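Local coordinates for polyketide cyclase / dehydrase and lipid transport (PDB 3P51), which is of unknown function but, as a member of the Bet v 1-like polyketide cyclase and lipid transport family, may bind a small hydrophobic ligand, at residues A[7-12]-A[103-108]; A[108-113]-A[131-136]. All blocks are in the same frame, centred on the assembly; numbering follows the deposited sequence.

Contact 1. Residues A[7-12]-A[103-108]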
# COMPACT_ATOMS: atom_id res chain seq x y z
N SER A 7 -13.06 -7.43 -11.44
CA SER A 7 -12.25 -8.56 -11.04
C SER A 7 -12.91 -9.88 -11.41
O SER A 7 -14.12 -9.96 -11.59
CB SER A 7 -11.96 -8.49 -9.53
OG SER A 7 -13.17 -8.53 -8.78
N ILE A 8 -12.08 -10.91 -11.54
CA ILE A 8 -12.54 -12.26 -11.87
C ILE A 8 -11.61 -13.28 -11.22
O ILE A 8 -10.48 -12.95 -10.84
CB ILE A 8 -12.46 -12.53 -13.38
CG1 ILE A 8 -11.02 -12.34 -13.85
CG2 ILE A 8 -13.42 -11.62 -14.14
CD1 ILE A 8 -10.80 -12.76 -15.28
N VAL A 9 -12.09 -14.52 -11.11
CA VAL A 9 -11.24 -15.65 -10.74
C VAL A 9 -10.95 -16.51 -11.96
O VAL A 9 -11.84 -16.86 -12.72
CB VAL A 9 -11.88 -16.49 -9.64
CG1 VAL A 9 -11.08 -17.79 -9.41
CG2 VAL A 9 -11.97 -15.68 -8.36
N VAL A 10 -9.67 -16.84 -12.16
CA VAL A 10 -9.21 -17.57 -13.33
C VAL A 10 -8.71 -18.95 -12.89
O VAL A 10 -7.88 -19.05 -11.98
CB VAL A 10 -8.05 -16.80 -14.01
CG1 VAL A 10 -7.42 -17.62 -15.09
CG2 VAL A 10 -8.54 -15.47 -14.57
N ASP A 11 -9.20 -20.02 -13.53
CA ASP A 11 -8.82 -21.38 -13.14
C ASP A 11 -7.45 -21.80 -13.68
O ASP A 11 -7.35 -22.67 -14.55
CB ASP A 11 -9.90 -22.41 -13.52
CG ASP A 11 -9.67 -23.77 -12.86
OD1 ASP A 11 -8.53 -24.07 -12.46
OD2 ASP A 11 -10.64 -24.56 -12.73
N ALA A 12 -6.41 -21.18 -13.15
CA ALA A 12 -5.03 -21.52 -13.49
C ALA A 12 -4.13 -20.98 -12.39
O ALA A 12 -4.49 -20.01 -11.71
CB ALA A 12 -4.65 -20.93 -14.82
N ASP A 103 -7.17 -23.69 -3.91
CA ASP A 103 -7.27 -24.53 -5.11
C ASP A 103 -6.30 -24.10 -6.21
O ASP A 103 -6.43 -24.53 -7.35
CB ASP A 103 -8.69 -24.54 -5.65
CG ASP A 103 -9.19 -23.16 -5.99
OD1 ASP A 103 -8.40 -22.21 -5.88
OD2 ASP A 103 -10.37 -23.03 -6.39
N ASP A 104 -5.34 -23.25 -5.86
CA ASP A 104 -4.28 -22.92 -6.79
C ASP A 104 -4.83 -22.24 -8.03
O ASP A 104 -4.43 -22.55 -9.15
CB ASP A 104 -3.51 -24.19 -7.18
CG ASP A 104 -2.16 -23.90 -7.80
OD1 ASP A 104 -1.52 -24.84 -8.33
OD2 ASP A 104 -1.73 -22.72 -7.77
N THR A 105 -5.75 -21.31 -7.83
CA THR A 105 -6.25 -20.51 -8.94
C THR A 105 -5.75 -19.07 -8.80
O THR A 105 -4.87 -18.78 -7.98
CB THR A 105 -7.79 -20.58 -9.04
OG1 THR A 105 -8.38 -20.17 -7.81
CG2 THR A 105 -8.22 -22.02 -9.32
N THR A 106 -6.30 -18.17 -9.61
CA THR A 106 -5.82 -16.79 -9.67
C THR A 106 -6.95 -15.78 -9.60
O THR A 106 -7.93 -15.88 -10.34
CB THR A 106 -5.02 -16.53 -10.95
OG1 THR A 106 -3.89 -17.41 -11.00
CG2 THR A 106 -4.53 -15.10 -11.00
N PHE A 107 -6.82 -14.82 -8.69
CA PHE A 107 -7.69 -13.66 -8.62
C PHE A 107 -7.04 -12.56 -9.45
O PHE A 107 -5.85 -12.31 -9.32
CB PHE A 107 -7.81 -13.21 -7.15
CG PHE A 107 -8.58 -11.93 -6.96
CD1 PHE A 107 -9.96 -11.92 -6.99
CD2 PHE A 107 -7.91 -10.73 -6.73
CE1 PHE A 107 -10.68 -10.74 -6.80
CE2 PHE A 107 -8.61 -9.54 -6.55
CZ PHE A 107 -10.01 -9.55 -6.57
N VAL A 108 -7.82 -11.93 -10.33
CA VAL A 108 -7.32 -10.84 -11.16
C VAL A 108 -8.14 -9.58 -10.93
O VAL A 108 -9.36 -9.60 -11.10
CB VAL A 108 -7.40 -11.19 -12.66
CG1 VAL A 108 -6.68 -10.13 -13.48
CG2 VAL A 108 -6.80 -12.57 -12.92

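Contact 2. Residues A[108-113]-A[131-136]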
# COMPACT_ATOMS: atom_id res chain seq x y z
N VAL A 108 -7.82 -11.93 -10.33
CA VAL A 108 -7.32 -10.84 -11.16
C VAL A 108 -8.14 -9.58 -10.93
O VAL A 108 -9.36 -9.60 -11.10
CB VAL A 108 -7.40 -11.19 -12.66
CG1 VAL A 108 -6.68 -10.13 -13.48
CG2 VAL A 108 -6.80 -12.57 -12.92
N GLU A 109 -7.50 -8.48 -10.56
CA GLU A 109 -8.23 -7.22 -10.41
C GLU A 109 -7.66 -6.15 -11.33
O GLU A 109 -6.46 -6.10 -11.59
CB GLU A 109 -8.20 -6.74 -8.95
CG GLU A 109 -6.81 -6.56 -8.40
CD GLU A 109 -6.80 -6.11 -6.95
OE1 GLU A 109 -7.88 -5.76 -6.42
OE2 GLU A 109 -5.71 -6.12 -6.33
N TRP A 110 -8.55 -5.31 -11.85
CA TRP A 110 -8.15 -4.22 -12.73
C TRP A 110 -8.88 -2.97 -12.27
O TRP A 110 -10.11 -2.93 -12.26
CB TRP A 110 -8.51 -4.55 -14.17
CG TRP A 110 -7.57 -3.96 -15.19
CD1 TRP A 110 -6.93 -2.76 -15.12
CD2 TRP A 110 -7.16 -4.57 -16.42
NE1 TRP A 110 -6.16 -2.57 -16.25
CE2 TRP A 110 -6.29 -3.67 -17.06
CE3 TRP A 110 -7.46 -5.78 -17.05
CZ2 TRP A 110 -5.70 -3.94 -18.30
CZ3 TRP A 110 -6.87 -6.06 -18.28
CH2 TRP A 110 -6.01 -5.13 -18.89
N SER A 111 -8.11 -1.95 -11.88
CA SER A 111 -8.66 -0.67 -11.44
C SER A 111 -8.32 0.43 -12.45
O SER A 111 -7.27 0.40 -13.10
CB SER A 111 -8.07 -0.26 -10.08
OG SER A 111 -8.02 -1.35 -9.17
N GLY A 112 -9.20 1.41 -12.54
CA GLY A 112 -8.96 2.57 -13.37
C GLY A 112 -9.44 3.78 -12.62
O GLY A 112 -10.46 3.74 -11.95
N SER A 113 -8.69 4.87 -12.71
CA SER A 113 -9.15 6.11 -12.12
C SER A 113 -8.66 7.28 -12.93
O SER A 113 -7.59 7.22 -13.55
CB SER A 113 -8.71 6.20 -10.65
OG SER A 113 -7.29 6.22 -10.56
N SER A 131 -14.39 -6.91 -20.87
CA SER A 131 -14.02 -7.65 -22.07
C SER A 131 -12.61 -8.20 -22.00
O SER A 131 -12.37 -9.36 -22.33
CB SER A 131 -14.18 -6.78 -23.32
OG SER A 131 -13.58 -7.41 -24.44
N LEU A 132 -11.66 -7.37 -21.57
CA LEU A 132 -10.27 -7.80 -21.44
C LEU A 132 -10.16 -8.96 -20.44
O LEU A 132 -9.51 -9.98 -20.71
CB LEU A 132 -9.38 -6.64 -20.99
CG LEU A 132 -9.32 -5.40 -21.90
CD1 LEU A 132 -8.51 -4.30 -21.24
CD2 LEU A 132 -8.74 -5.74 -23.26
N LEU A 133 -10.80 -8.82 -19.29
CA LEU A 133 -10.78 -9.87 -18.28
C LEU A 133 -11.47 -11.14 -18.78
O LEU A 133 -11.00 -12.25 -18.51
CB LEU A 133 -11.43 -9.39 -16.99
CG LEU A 133 -10.67 -8.31 -16.22
CD1 LEU A 133 -11.48 -7.78 -15.06
CD2 LEU A 133 -9.33 -8.85 -15.72
N ALA A 134 -12.57 -10.98 -19.50
CA ALA A 134 -13.30 -12.12 -20.05
C ALA A 134 -12.45 -12.95 -21.02
O ALA A 134 -12.53 -14.18 -21.03
CB ALA A 134 -14.58 -11.65 -20.74
N ASP A 135 -11.62 -12.28 -21.82
CA ASP A 135 -10.64 -12.99 -22.65
C ASP A 135 -9.67 -13.79 -21.80
O ASP A 135 -9.34 -14.94 -22.09
CB ASP A 135 -9.86 -11.99 -23.52
CG ASP A 135 -10.62 -11.57 -24.76
OD1 ASP A 135 -11.65 -12.19 -25.07
OD2 ASP A 135 -10.18 -10.60 -25.44
N LEU A 136 -9.19 -13.17 -20.72
CA LEU A 136 -8.20 -13.81 -19.87
C LEU A 136 -8.78 -15.08 -19.24
O LEU A 136 -8.13 -16.12 -19.22
CB LEU A 136 -7.70 -12.83 -18.80
CG LEU A 136 -6.46 -13.26 -18.00
CD1 LEU A 136 -5.37 -13.74 -18.95
CD2 LEU A 136 -5.97 -12.11 -17.15

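Contact 1. Residues A[7-12]-A[103-108]
The antiparallel sheet of this helix-grip (Bet v 1-like) fold joins its first and last strands here, Ile8 and Val10 of strand 3-10 pairing with Val108 and Thr106 of strand 105-116. The strand directions differ by 168°, and two hydrogen-bonded pairs flank the non-hydrogen-bonded pair Val9/Phe107. Val108 N reaches Ile8 O at 2.9 Å and Val10 N reaches Thr106 O at 2.7 Å, each with a reciprocal N-H bond returned. Beyond Val10 the chain bends in an inverse gamma turn centred on Asp11, so Val10 O accepts from Ala12 N (2.8 Å) as well as from Thr106 N. The turn brings Ala12 O to the hydroxyl OG1 of Thr106, a 2.8 Å bond whose donor is tilted 31° from the carbonyl plane. On the Val10 face, CG2 of Val10 meets CG2 of Val108 at 3.8 Å. On the other face, Val9 CG2 lies at the edge of the Phe107 ring, while Ser7 CB approaches its CZ obliquely (3.7 Å); this ring stacks on Phe107 of the second subunit, and Pro99 O of the second subunit accepts a hydrogen bond from Ser7 OG. Thr105 has OG1 between the backbone N and the carbonyl carbon (chi1 57°), bonded to Asp103 OD1 at 2.8 Å, and its methyl CG2 is 3.8 Å from Asp11 OD1, a carboxylate salt-bridged to Arg145. An alanine at Thr105 would probably leave Asp103 OD1 without this donor and open a small gap beside Asp11 where the methyl had packed. Past the regular strand pairing, the Thr106 hydroxyl thus carries the grip on to Ala12, with the Thr105 methyl beside Asp11, while the Thr105 hydroxyl holds Asp103 of its own segment.

Contact 2. Residues A[108-113]-A[131-136]
Strand segment 108-113 and helix segment 131-136 run nearly antiparallel, their axes 164° apart in direction and 10.1 Å apart at closest approach. The closest backbone pair is Val108 and Leu133, with CA atoms 8.0 Å apart, a spacing bridged by side chains alone. Alternation along the strand turns Val108 and Trp110 toward the helix and Glu109 away from it. Leu133 leaves the helix with CG anti to its carbonyl carbon (chi1 -69°), and its methyl CD2 serves both strand residues: it lies 3.7 Å from Val108 CG1 and 3.8 Å from Trp110 CE3, meeting the indole at its edge and in its plane. This is the grip that names the helix-grip fold, in which the long C-terminal helix, here 120-139, packs against the curved antiparallel sheet. In relatives the region between sheet and helix takes up hydrophobic ligands, and the apolar character of this interface is consistent with such a use. One turn of helix further on, Leu136 CD2 makes a looser contact with Val108 CG1 at 4.2 Å. Leu132 takes the far end of the indole, on its benzo ring, CD1 approaching CH2 obliquely at 3.5 Å while CB lies 3.7 Å from CZ3. Two residues outside the segments further define the position of the indole: its NE1 is hydrogen-bonded to Tyr74 OH, and the Tyr129 ring meets it with planes about 30° apart.

From the N terminus, strand 3-10 is laid down first, and the chain then runs through helix 14-21 and five further strands before 103-108 returns to it, closing a loop of 90 residues at contact 1. Strand 105-116 continues directly into contact 2, whose shorter loop of 17 residues ends when helix 120-139 comes back over the sheet. The two closures follow in series, neither crossing nor nesting, with Val108 common to both. Their centres lie 12 Å apart, and they meet where Ile8 CD1 packs 3.3 Å from Leu133 O. Contact 1 thus joins neighbouring strands within the sheet, and contact 2 fastens the C-terminal helix upon it.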